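Local coordinates for methylxanthine N3-demethylase NdmB (Pseudomonas putida, PDB 6ICL), which catalyses the N3-demethylation of theobromine and other methylxanthines in bacterial caffeine degradation, as a Rieske-type non-heme iron oxygenase that consumes NADH and oxygen, at residues C140-Y144 with D145-V149; A353-G356 with R357-R361; V219-D223 with G224-F228. One frame throughout, in Å; residues are numbered along the deposited sequence.

Interaction 1: C140-Y144 with D145-V149; sequences CEVKY and DIVWV
The indole of Trp148 lies edge-on against the neighbouring strand, with the carbonyl oxygens of Glu141 and Lys143 both near its plane. Its NE1 donates to Lys143 O at 3.1 Å, only 4° out of the ring plane, and the bond is fairly straight at 160°. CG stands beside the backbone N (chi1 -58°), which turns the pyrrole edge across the hairpin toward that carbonyl. Ile146 CG2 sits on one face of the indole, 3.5 Å above its plane and offset toward the rim. On the phenol of Tyr144, Lys143 CG lies over the centre of one face, 3.7 Å above the plane, while Trp148 CZ2 is near the ring's plane, 4.2 Å from Tyr144 CD2. Lys143 O thus takes two donors from opposite faces of its plane, the indole NE1 and the backbone N of Ile146. A phenylalanine in place of Trp148 would probably leave Lys143 O without its indole donor and thin the cover over Ile146. Tyr144 OH reaches beyond the hairpin to Pro161 O and Leu163 N.

Glu141 and Trp148 pair through two backbone bonds, Glu141 N to Trp148 O at 3.0 Å and Trp148 N to Glu141 O at 2.9 Å. On the face opposite Trp148 and Ile146, Cys140, Val142, Val147 and Val149 are small and apolar: Cys140 SG meets Val147 CG1 at 3.8 Å, and Cys140 and Val149 also touch Ala77 of adjacent strand 74-79. Tyr144 and Asp145, neither beta-branched, take left-handed backbone angles, which aspartate, like asparagine and glycine, tolerates better than beta-branched residues do. They form the corners of a type I' turn in a tight antiparallel beta hairpin with a two-residue loop, set between strands 37-42 and 74-79 in the six-stranded sheet of the Rieske domain.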
ATOM      1  N   CYS A 140      -2.096   9.118 -39.502  1.00 36.28           N
ATOM      2  CA  CYS A 140      -2.355   9.706 -38.198  1.00 39.38           C
ATOM      3  C   CYS A 140      -2.946  11.081 -38.425  1.00 34.54           C
ATOM      4  O   CYS A 140      -2.347  11.893 -39.127  1.00 43.79           O
ATOM      5  CB  CYS A 140      -1.057   9.789 -37.349  1.00 33.98           C
ATOM      6  SG  CYS A 140      -1.273  10.559 -35.707  1.00 40.90           S
ATOM      7  N   GLU A 141      -4.130  11.324 -37.868  1.00 39.39           N
ATOM      8  CA  GLU A 141      -4.829  12.590 -38.053  1.00 41.59           C
ATOM      9  C   GLU A 141      -5.617  12.893 -36.791  1.00 38.34           C
ATOM     10  O   GLU A 141      -6.133  11.983 -36.141  1.00 41.11           O
ATOM     11  CB  GLU A 141      -5.806  12.565 -39.255  1.00 41.73           C
ATOM     12  CG  GLU A 141      -5.191  12.213 -40.633  1.00 49.08           C
ATOM     13  CD  GLU A 141      -4.144  13.235 -41.141  1.00 55.95           C
ATOM     14  OE1 GLU A 141      -4.029  14.336 -40.546  1.00 55.14           O
ATOM     15  OE2 GLU A 141      -3.417  12.916 -42.121  1.00 58.56           O
ATOM     16  N   VAL A 142      -5.719  14.176 -36.461  1.00 35.37           N
ATOM     17  CA  VAL A 142      -6.526  14.637 -35.334  1.00 38.15           C
ATOM     18  C   VAL A 142      -7.916  15.005 -35.846  1.00 38.77           C
ATOM     19  O   VAL A 142      -8.057  15.826 -36.756  1.00 37.52           O
ATOM     20  CB  VAL A 142      -5.858  15.831 -34.628  1.00 40.00           C
ATOM     21  CG1 VAL A 142      -6.769  16.382 -33.518  1.00 38.07           C
ATOM     22  CG2 VAL A 142      -4.518  15.421 -34.035  1.00 37.00           C
ATOM     23  N   LYS A 143      -8.952  14.414 -35.263  1.00 37.69           N
ATOM     24  CA  LYS A 143     -10.303  14.811 -35.629  1.00 36.82           C
ATOM     25  C   LYS A 143     -11.178  14.708 -34.395  1.00 37.59           C
ATOM     26  O   LYS A 143     -11.064  13.753 -33.632  1.00 37.03           O
ATOM     27  CB  LYS A 143     -10.863  13.944 -36.762  1.00 41.85           C
ATOM     28  CG  LYS A 143     -12.101  14.554 -37.450  1.00 39.46           C
ATOM     29  CD  LYS A 143     -12.482  13.759 -38.689  1.00 38.67           C
ATOM     30  CE  LYS A 143     -13.626  14.424 -39.447  1.00 45.70           C
ATOM     31  NZ  LYS A 143     -13.880  13.667 -40.720  1.00 48.06           N
ATOM     32  N   TYR A 144     -12.029  15.709 -34.198  1.00 35.29           N
ATOM     33  CA  TYR A 144     -12.856  15.837 -32.999  1.00 37.36           C
ATOM     34  C   TYR A 144     -12.008  15.867 -31.724  1.00 39.54           C
ATOM     35  O   TYR A 144     -12.437  15.368 -30.673  1.00 36.22           O
ATOM     36  CB  TYR A 144     -13.905  14.724 -32.880  1.00 38.08           C
ATOM     37  CG  TYR A 144     -14.479  14.171 -34.168  1.00 40.04           C
ATOM     38  CD1 TYR A 144     -15.199  14.977 -35.058  1.00 38.69           C
ATOM     39  CD2 TYR A 144     -14.329  12.824 -34.476  1.00 37.97           C
ATOM     40  CE1 TYR A 144     -15.762  14.443 -36.227  1.00 40.88           C
ATOM     41  CE2 TYR A 144     -14.866  12.289 -35.637  1.00 39.34           C
ATOM     42  CZ  TYR A 144     -15.583  13.092 -36.511  1.00 41.64           C
ATOM     43  OH  TYR A 144     -16.118  12.512 -37.646  1.00 38.68           O
ATOM     44  N   ASP A 145     -10.808  16.442 -31.814  1.00 35.88           N
ATOM     45  CA  ASP A 145      -9.869  16.528 -30.693  1.00 38.37           C
ATOM     46  C   ASP A 145      -9.484  15.145 -30.183  1.00 37.27           C
ATOM     47  O   ASP A 145      -9.242  14.946 -28.988  1.00 36.56           O
ATOM     48  CB  ASP A 145     -10.420  17.404 -29.563  1.00 36.55           C
ATOM     49  CG  ASP A 145     -10.499  18.881 -29.970  1.00 46.72           C
ATOM     50  OD1 ASP A 145      -9.746  19.279 -30.899  1.00 44.14           O
ATOM     51  OD2 ASP A 145     -11.313  19.631 -29.376  1.00 50.53           O
ATOM     52  N   ILE A 146      -9.407  14.190 -31.105  1.00 36.53           N
ATOM     53  CA  ILE A 146      -8.951  12.840 -30.818  1.00 35.25           C
ATOM     54  C   ILE A 146      -7.881  12.477 -31.834  1.00 35.35           C
ATOM     55  O   ILE A 146      -7.952  12.908 -32.988  1.00 32.58           O
ATOM     56  CB  ILE A 146     -10.135  11.855 -30.849  1.00 34.99           C
ATOM     57  CG1 ILE A 146     -10.981  12.043 -29.581  1.00 34.45           C
ATOM     58  CG2 ILE A 146      -9.642  10.423 -31.002  1.00 32.68           C
ATOM     59  CD1 ILE A 146     -12.270  11.212 -29.556  1.00 34.49           C
ATOM     60  N   VAL A 147      -6.866  11.722 -31.402  1.00 33.81           N
ATOM     61  CA  VAL A 147      -5.804  11.251 -32.286  1.00 32.62           C
ATOM     62  C   VAL A 147      -6.168   9.880 -32.852  1.00 36.17           C
ATOM     63  O   VAL A 147      -6.351   8.913 -32.100  1.00 35.22           O
ATOM     64  CB  VAL A 147      -4.460  11.187 -31.548  1.00 33.59           C
ATOM     65  CG1 VAL A 147      -3.339  10.793 -32.517  1.00 29.44           C
ATOM     66  CG2 VAL A 147      -4.164  12.524 -30.871  1.00 33.74           C
ATOM     67  N   TRP A 148      -6.228   9.790 -34.183  1.00 35.37           N
ATOM     68  CA  TRP A 148      -6.604   8.584 -34.913  1.00 31.81           C
ATOM     69  C   TRP A 148      -5.399   8.047 -35.661  1.00 32.69           C
ATOM     70  O   TRP A 148      -4.601   8.812 -36.214  1.00 35.74           O
ATOM     71  CB  TRP A 148      -7.717   8.878 -35.925  1.00 34.17           C
ATOM     72  CG  TRP A 148      -8.923   9.432 -35.316  1.00 31.02           C
ATOM     73  CD1 TRP A 148      -9.186  10.749 -35.042  1.00 34.70           C
ATOM     74  CD2 TRP A 148     -10.049   8.694 -34.864  1.00 31.93           C
ATOM     75  NE1 TRP A 148     -10.424  10.873 -34.458  1.00 32.15           N
ATOM     76  CE2 TRP A 148     -10.975   9.619 -34.339  1.00 32.11           C
ATOM     77  CE3 TRP A 148     -10.375   7.330 -34.861  1.00 31.99           C
ATOM     78  CZ2 TRP A 148     -12.195   9.226 -33.802  1.00 32.07           C
ATOM     79  CZ3 TRP A 148     -11.585   6.943 -34.345  1.00 30.88           C
ATOM     80  CH2 TRP A 148     -12.486   7.885 -33.818  1.00 30.29           C
ATOM     81  N   VAL A 149      -5.277   6.734 -35.695  1.00 33.65           N
ATOM     82  CA  VAL A 149      -4.201   6.065 -36.400  1.00 31.77           C
ATOM     83  C   VAL A 149      -4.808   4.948 -37.243  1.00 36.52           C
ATOM     84  O   VAL A 149      -5.710   4.233 -36.795  1.00 35.67           O
ATOM     85  CB  VAL A 149      -3.143   5.485 -35.433  1.00 33.66           C
ATOM     86  CG1 VAL A 149      -2.058   4.731 -36.211  1.00 33.76           C
ATOM     87  CG2 VAL A 149      -2.529   6.581 -34.546  1.00 32.85           C
TER

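Interaction 2: A353-G356 with R357-R361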
ATOM      1  N   ALA A 353     -10.620  -9.432 -45.709  1.00 50.51           N
ATOM      2  CA  ALA A 353      -9.278  -8.875 -45.642  1.00 48.71           C
ATOM      3  C   ALA A 353      -8.243  -9.943 -45.933  1.00 50.62           C
ATOM      4  O   ALA A 353      -7.232  -9.676 -46.586  1.00 50.65           O
ATOM      5  CB  ALA A 353      -9.033  -8.239 -44.273  1.00 46.95           C
ATOM      6  N   VAL A 354      -8.485 -11.166 -45.460  1.00 52.78           N
ATOM      7  CA  VAL A 354      -7.595 -12.268 -45.791  1.00 53.90           C
ATOM      8  C   VAL A 354      -7.621 -12.560 -47.288  1.00 55.34           C
ATOM      9  O   VAL A 354      -6.613 -12.989 -47.860  1.00 57.51           O
ATOM     10  CB  VAL A 354      -7.984 -13.501 -44.964  1.00 53.08           C
ATOM     11  CG1 VAL A 354      -7.028 -14.639 -45.219  1.00 58.98           C
ATOM     12  CG2 VAL A 354      -8.006 -13.144 -43.489  1.00 58.50           C
ATOM     13  N   GLU A 355      -8.756 -12.325 -47.951  1.00 57.13           N
ATOM     14  CA  GLU A 355      -8.876 -12.637 -49.376  1.00 57.56           C
ATOM     15  C   GLU A 355      -8.106 -11.650 -50.240  1.00 57.35           C
ATOM     16  O   GLU A 355      -7.465 -12.045 -51.217  1.00 63.64           O
ATOM     17  CB  GLU A 355     -10.344 -12.660 -49.803  1.00 56.39           C
ATOM     18  CG  GLU A 355     -11.071 -13.969 -49.480  1.00 62.69           C
ATOM     19  CD  GLU A 355     -12.379 -14.138 -50.258  1.00 75.29           C
ATOM     20  OE1 GLU A 355     -12.534 -13.519 -51.341  1.00 69.56           O
ATOM     21  OE2 GLU A 355     -13.255 -14.895 -49.776  1.00 81.41           O
ATOM     22  N   GLY A 356      -8.170 -10.374 -49.924  1.00 58.65           N
ATOM     23  CA  GLY A 356      -7.366  -9.412 -50.631  1.00 50.22           C
ATOM     24  C   GLY A 356      -8.080  -8.099 -50.764  1.00 55.76           C
ATOM     25  O   GLY A 356      -9.184  -7.906 -50.245  1.00 56.55           O
ATOM     26  N   ARG A 357      -7.424  -7.195 -51.490  1.00 53.33           N
ATOM     27  CA  ARG A 357      -7.865  -5.809 -51.545  1.00 55.93           C
ATOM     28  C   ARG A 357      -9.303  -5.703 -52.042  1.00 59.60           C
ATOM     29  O   ARG A 357     -10.141  -5.028 -51.428  1.00 58.51           O
ATOM     30  CB  ARG A 357      -6.914  -4.998 -52.433  1.00 54.94           C
ATOM     31  CG  ARG A 357      -7.293  -3.533 -52.503  1.00 59.85           C
ATOM     32  CD  ARG A 357      -6.392  -2.694 -53.397  1.00 60.54           C
ATOM     33  NE  ARG A 357      -7.091  -1.452 -53.714  1.00 63.34           N
ATOM     34  CZ  ARG A 357      -6.511  -0.262 -53.809  1.00 65.92           C
ATOM     35  NH1 ARG A 357      -5.203  -0.146 -53.613  1.00 74.94           N
ATOM     36  NH2 ARG A 357      -7.237   0.818 -54.090  1.00 68.27           N
ATOM     37  N   GLU A 358      -9.616  -6.372 -53.149  1.00 61.80           N
ATOM     38  CA  GLU A 358     -10.924  -6.168 -53.758  1.00 61.42           C
ATOM     39  C   GLU A 358     -12.030  -6.778 -52.904  1.00 52.46           C
ATOM     40  O   GLU A 358     -13.108  -6.191 -52.767  1.00 56.01           O
ATOM     41  CB  GLU A 358     -10.937  -6.729 -55.183  1.00 67.20           C
ATOM     42  CG  GLU A 358     -11.172  -5.654 -56.253  1.00 72.14           C
ATOM     43  CD  GLU A 358     -10.430  -4.337 -55.960  1.00 77.96           C
ATOM     44  OE1 GLU A 358     -11.110  -3.295 -55.753  1.00 78.89           O
ATOM     45  OE2 GLU A 358      -9.173  -4.346 -55.923  1.00 76.64           O
ATOM     46  N   ALA A 359     -11.781  -7.940 -52.306  1.00 51.37           N
ATOM     47  CA  ALA A 359     -12.778  -8.528 -51.413  1.00 52.94           C
ATOM     48  C   ALA A 359     -13.095  -7.591 -50.250  1.00 54.93           C
ATOM     49  O   ALA A 359     -14.266  -7.322 -49.942  1.00 53.26           O
ATOM     50  CB  ALA A 359     -12.281  -9.875 -50.898  1.00 50.69           C
ATOM     51  N   PHE A 360     -12.052  -7.059 -49.611  1.00 57.14           N
ATOM     52  CA  PHE A 360     -12.244  -6.148 -48.487  1.00 50.41           C
ATOM     53  C   PHE A 360     -13.012  -4.904 -48.907  1.00 50.15           C
ATOM     54  O   PHE A 360     -13.993  -4.517 -48.259  1.00 49.48           O
ATOM     55  CB  PHE A 360     -10.885  -5.764 -47.898  1.00 49.57           C
ATOM     56  CG  PHE A 360     -10.980  -4.932 -46.647  1.00 48.00           C
ATOM     57  CD1 PHE A 360     -11.314  -5.519 -45.440  1.00 46.29           C
ATOM     58  CD2 PHE A 360     -10.740  -3.573 -46.683  1.00 45.36           C
ATOM     59  CE1 PHE A 360     -11.400  -4.765 -44.280  1.00 45.96           C
ATOM     60  CE2 PHE A 360     -10.818  -2.806 -45.525  1.00 45.70           C
ATOM     61  CZ  PHE A 360     -11.154  -3.409 -44.325  1.00 44.77           C
ATOM     62  N   ARG A 361     -12.570  -4.252 -49.992  1.00 51.58           N
ATOM     63  CA  ARG A 361     -13.219  -3.013 -50.412  1.00 51.42           C
ATOM     64  C   ARG A 361     -14.695  -3.239 -50.701  1.00 55.30           C
ATOM     65  O   ARG A 361     -15.533  -2.368 -50.422  1.00 54.83           O
ATOM     66  CB  ARG A 361     -12.517  -2.430 -51.641  1.00 56.40           C
ATOM     67  CG  ARG A 361     -11.076  -1.979 -51.404  1.00 59.33           C
ATOM     68  CD  ARG A 361     -10.404  -1.497 -52.697  1.00 57.96           C
ATOM     69  NE  ARG A 361     -11.211  -0.512 -53.406  1.00 56.09           N
ATOM     70  CZ  ARG A 361     -11.110   0.802 -53.242  1.00 60.56           C
ATOM     71  NH1 ARG A 361     -10.230   1.302 -52.383  1.00 63.08           N
ATOM     72  NH2 ARG A 361     -11.898   1.617 -53.932  1.00 54.44           N
TER
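Gly356 O receives the backbone N of Phe360 at 3.1 Å, in an almost straight bond (171° at the hydrogen) lying nearly along the C=O axis. It is a first-turn helix bond, for Gly356 is the N-cap of helix 357-365 and also the first residue to leave helical angles after helix 337-355. One residue therefore serves both helices, and its phi of 146° explains its type: any CB would jam against the carbonyl oxygen of Glu355 and clash with the N of Arg357.

Ala353 and Ala359, with their small side chains, fit the tight spots beside this break. Ala359 CB packs on Glu355 CB at 3.6 Å, with Glu355 OE1 also alongside, while Ala353 CB comes obliquely to the Phe360 ring, 3.7 Å from CD1. The phenyl is put there by a first torsion that sets CG opposite the backbone N (chi1 -174°). Farther along, Arg361 NE lies 3.6 Å from Glu358 OE1, a long salt bridge on the outer side of the helix, and Arg361 NH1 bonds Phe155 O.

The buried flank is aromatic: the Phe360 ring meets His35 and Phe155 with inclined planes and rests on Leu349 of helix 337-355. Ala353 touches Tyr32 and Phe360 touches Cys157, so the Ala353-Phe360 side of the break packs on these loops.

Interaction 3: V219-D223 with G224-F228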
ATOM      1  N   VAL A 219     -31.879  -2.520 -40.094  1.00 52.20           N
ATOM      2  CA  VAL A 219     -30.442  -2.337 -39.991  1.00 51.02           C
ATOM      3  C   VAL A 219     -29.877  -2.269 -41.396  1.00 50.96           C
ATOM      4  O   VAL A 219     -29.960  -3.248 -42.151  1.00 54.31           O
ATOM      5  CB  VAL A 219     -29.783  -3.472 -39.195  1.00 52.08           C
ATOM      6  CG1 VAL A 219     -28.293  -3.211 -39.081  1.00 46.81           C
ATOM      7  CG2 VAL A 219     -30.446  -3.618 -37.819  1.00 48.02           C
ATOM      8  N   ASN A 220     -29.295  -1.126 -41.744  1.00 42.83           N
ATOM      9  CA  ASN A 220     -28.661  -0.930 -43.036  1.00 48.98           C
ATOM     10  C   ASN A 220     -27.146  -0.869 -42.903  1.00 52.53           C
ATOM     11  O   ASN A 220     -26.610  -0.469 -41.864  1.00 49.47           O
ATOM     12  CB  ASN A 220     -29.134   0.366 -43.690  1.00 48.35           C
ATOM     13  CG  ASN A 220     -30.639   0.418 -43.848  1.00 53.54           C
ATOM     14  OD1 ASN A 220     -31.305  -0.615 -43.924  1.00 49.43           O
ATOM     15  ND2 ASN A 220     -31.183   1.628 -43.903  1.00 53.29           N
ATOM     16  N   ARG A 221     -26.468  -1.253 -43.983  1.00 46.68           N
ATOM     17  CA  ARG A 221     -25.061  -0.952 -44.210  1.00 45.28           C
ATOM     18  C   ARG A 221     -24.986   0.153 -45.257  1.00 53.32           C
ATOM     19  O   ARG A 221     -25.416  -0.046 -46.400  1.00 52.83           O
ATOM     20  CB  ARG A 221     -24.301  -2.185 -44.693  1.00 45.01           C
ATOM     21  CG  ARG A 221     -24.362  -3.408 -43.779  1.00 41.39           C
ATOM     22  CD  ARG A 221     -23.399  -4.436 -44.331  1.00 39.62           C
ATOM     23  NE  ARG A 221     -23.449  -5.737 -43.676  1.00 40.66           N
ATOM     24  CZ  ARG A 221     -22.729  -6.771 -44.102  1.00 41.65           C
ATOM     25  NH1 ARG A 221     -21.947  -6.626 -45.165  1.00 44.67           N
ATOM     26  NH2 ARG A 221     -22.780  -7.936 -43.482  1.00 41.72           N
ATOM     27  N   VAL A 222     -24.458   1.315 -44.874  1.00 49.14           N
ATOM     28  CA  VAL A 222     -24.402   2.492 -45.731  1.00 47.95           C
ATOM     29  C   VAL A 222     -23.017   3.117 -45.577  1.00 49.11           C
ATOM     30  O   VAL A 222     -22.682   3.635 -44.503  1.00 49.70           O
ATOM     31  CB  VAL A 222     -25.496   3.507 -45.370  1.00 47.21           C
ATOM     32  CG1 VAL A 222     -25.385   4.725 -46.256  1.00 48.49           C
ATOM     33  CG2 VAL A 222     -26.876   2.873 -45.454  1.00 49.59           C
ATOM     34  N   ASP A 223     -22.210   3.061 -46.636  1.00 48.73           N
ATOM     35  CA  ASP A 223     -20.934   3.775 -46.701  1.00 50.90           C
ATOM     36  C   ASP A 223     -20.037   3.474 -45.491  1.00 51.31           C
ATOM     37  O   ASP A 223     -19.529   4.382 -44.832  1.00 48.29           O
ATOM     38  CB  ASP A 223     -21.172   5.287 -46.825  1.00 47.38           C
ATOM     39  CG  ASP A 223     -22.018   5.667 -48.048  1.00 55.18           C
ATOM     40  OD1 ASP A 223     -21.847   5.044 -49.107  1.00 55.15           O
ATOM     41  OD2 ASP A 223     -22.841   6.608 -47.952  1.00 55.95           O
ATOM     42  N   GLY A 224     -19.842   2.189 -45.198  1.00 50.70           N
ATOM     43  CA  GLY A 224     -18.972   1.801 -44.097  1.00 48.14           C
ATOM     44  C   GLY A 224     -19.579   1.898 -42.709  1.00 47.01           C
ATOM     45  O   GLY A 224     -18.860   1.696 -41.721  1.00 46.68           O
ATOM     46  N   GLU A 225     -20.875   2.189 -42.598  1.00 45.53           N
ATOM     47  CA  GLU A 225     -21.555   2.378 -41.324  1.00 38.23           C
ATOM     48  C   GLU A 225     -22.686   1.367 -41.176  1.00 46.84           C
ATOM     49  O   GLU A 225     -23.387   1.067 -42.147  1.00 44.35           O
ATOM     50  CB  GLU A 225     -22.147   3.788 -41.214  1.00 40.62           C
ATOM     51  CG  GLU A 225     -21.199   4.935 -41.599  1.00 44.86           C
ATOM     52  CD  GLU A 225     -21.822   6.306 -41.346  1.00 44.84           C
ATOM     53  OE1 GLU A 225     -23.011   6.372 -40.947  1.00 43.36           O
ATOM     54  OE2 GLU A 225     -21.121   7.322 -41.538  1.00 42.60           O
ATOM     55  N   LEU A 226     -22.872   0.844 -39.965  1.00 41.49           N
ATOM     56  CA  LEU A 226     -24.167   0.284 -39.587  1.00 42.34           C
ATOM     57  C   LEU A 226     -25.106   1.425 -39.221  1.00 47.22           C
ATOM     58  O   LEU A 226     -24.748   2.299 -38.422  1.00 45.20           O
ATOM     59  CB  LEU A 226     -24.046  -0.681 -38.409  1.00 42.50           C
ATOM     60  CG  LEU A 226     -23.757  -2.148 -38.702  1.00 47.76           C
ATOM     61  CD1 LEU A 226     -23.659  -2.918 -37.402  1.00 42.83           C
ATOM     62  CD2 LEU A 226     -24.841  -2.751 -39.622  1.00 42.18           C
ATOM     63  N   GLN A 227     -26.298   1.437 -39.821  1.00 41.56           N
ATOM     64  CA  GLN A 227     -27.274   2.480 -39.565  1.00 41.87           C
ATOM     65  C   GLN A 227     -28.598   1.844 -39.184  1.00 49.20           C
ATOM     66  O   GLN A 227     -29.102   0.960 -39.888  1.00 49.05           O
ATOM     67  CB  GLN A 227     -27.436   3.395 -40.775  1.00 46.52           C
ATOM     68  CG  GLN A 227     -26.160   4.107 -41.144  1.00 44.08           C
ATOM     69  CD  GLN A 227     -26.367   5.139 -42.228  1.00 49.84           C
ATOM     70  OE1 GLN A 227     -27.445   5.222 -42.816  1.00 51.29           O
ATOM     71  NE2 GLN A 227     -25.335   5.938 -42.497  1.00 42.79           N
ATOM     72  N   PHE A 228     -29.139   2.273 -38.052  1.00 43.31           N
ATOM     73  CA  PHE A 228     -30.433   1.799 -37.614  1.00 42.72           C
ATOM     74  C   PHE A 228     -31.056   2.887 -36.762  1.00 46.83           C
ATOM     75  O   PHE A 228     -30.374   3.794 -36.273  1.00 46.27           O
ATOM     76  CB  PHE A 228     -30.339   0.474 -36.844  1.00 44.39           C
ATOM     77  CG  PHE A 228     -29.209   0.422 -35.838  1.00 44.25           C
ATOM     78  CD1 PHE A 228     -27.917   0.123 -36.238  1.00 42.81           C
ATOM     79  CD2 PHE A 228     -29.444   0.668 -34.495  1.00 46.11           C
ATOM     80  CE1 PHE A 228     -26.876   0.071 -35.317  1.00 41.67           C
ATOM     81  CE2 PHE A 228     -28.396   0.617 -33.564  1.00 45.49           C
ATOM     82  CZ  PHE A 228     -27.125   0.318 -33.978  1.00 39.74           C
TER
HETATM   83  O   HOH W   1     -30.142   4.090 -42.846  1.00 47.47           O
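Strands 219-222 and 225-230 run antiparallel, their local axes 4.6 Å apart and inclined at 146°, as a beta hairpin whose two-residue type I' turn has Asp223 and Gly224 at its corners. It ends the seven-stranded antiparallel sheet of the C-terminal oxygenase domain, 219-222 being outermost within the chain. Both corners have positive phi: aspartate tolerates this, and at Gly224 a CB would clash with Asp223 O.

On one face Val219 CG1 meets Leu226 CD2 at 3.5 Å, the two chains crossing obliquely; both reach helix 337-355, whose Trp345 also takes the guanidinium of Arg221 in a cation-pi contact. On the other, the extended chain of Gln227 crosses Val222 at about a right angle, OE1 3.6 Å from Val222 CG2. Its amide is held at both ends: NE2 donates to Glu225 OE1 at 2.8 Å, from above the carboxylate plane, and OE1 accepts from a water 2.9 Å away. That water accepts from Asn220 ND2 at 2.9 Å; Asn220 OD1 takes the backbone N of Glu370.

This chain implies one orientation for each amide. Glu225 OE1 also faces Arg251 in a salt bridge, which probably stabilises its negative charge and the fixed turn of Gln227.

Along the chain interaction 1 comes first, then interaction 3, then interaction 2. Their centres lie about 19 to 26 Å apart, and none touches another. Interaction 1 belongs to the six-stranded Rieske sheet, interaction 3 to the edge of the seven-stranded sheet in the C-terminal domain that carries the mononuclear iron. All three are structural packing away from the iron sites, two of them hairpins with type I' turns. Strand 284-294 of the second sheet touches Tyr144 and Ile146, so the first hairpin lies where the Rieske and C-terminal sheets meet, while helix 337-355, whose Trp345 meets the 219-228 hairpin, connects that hairpin to the helix break at 353-361.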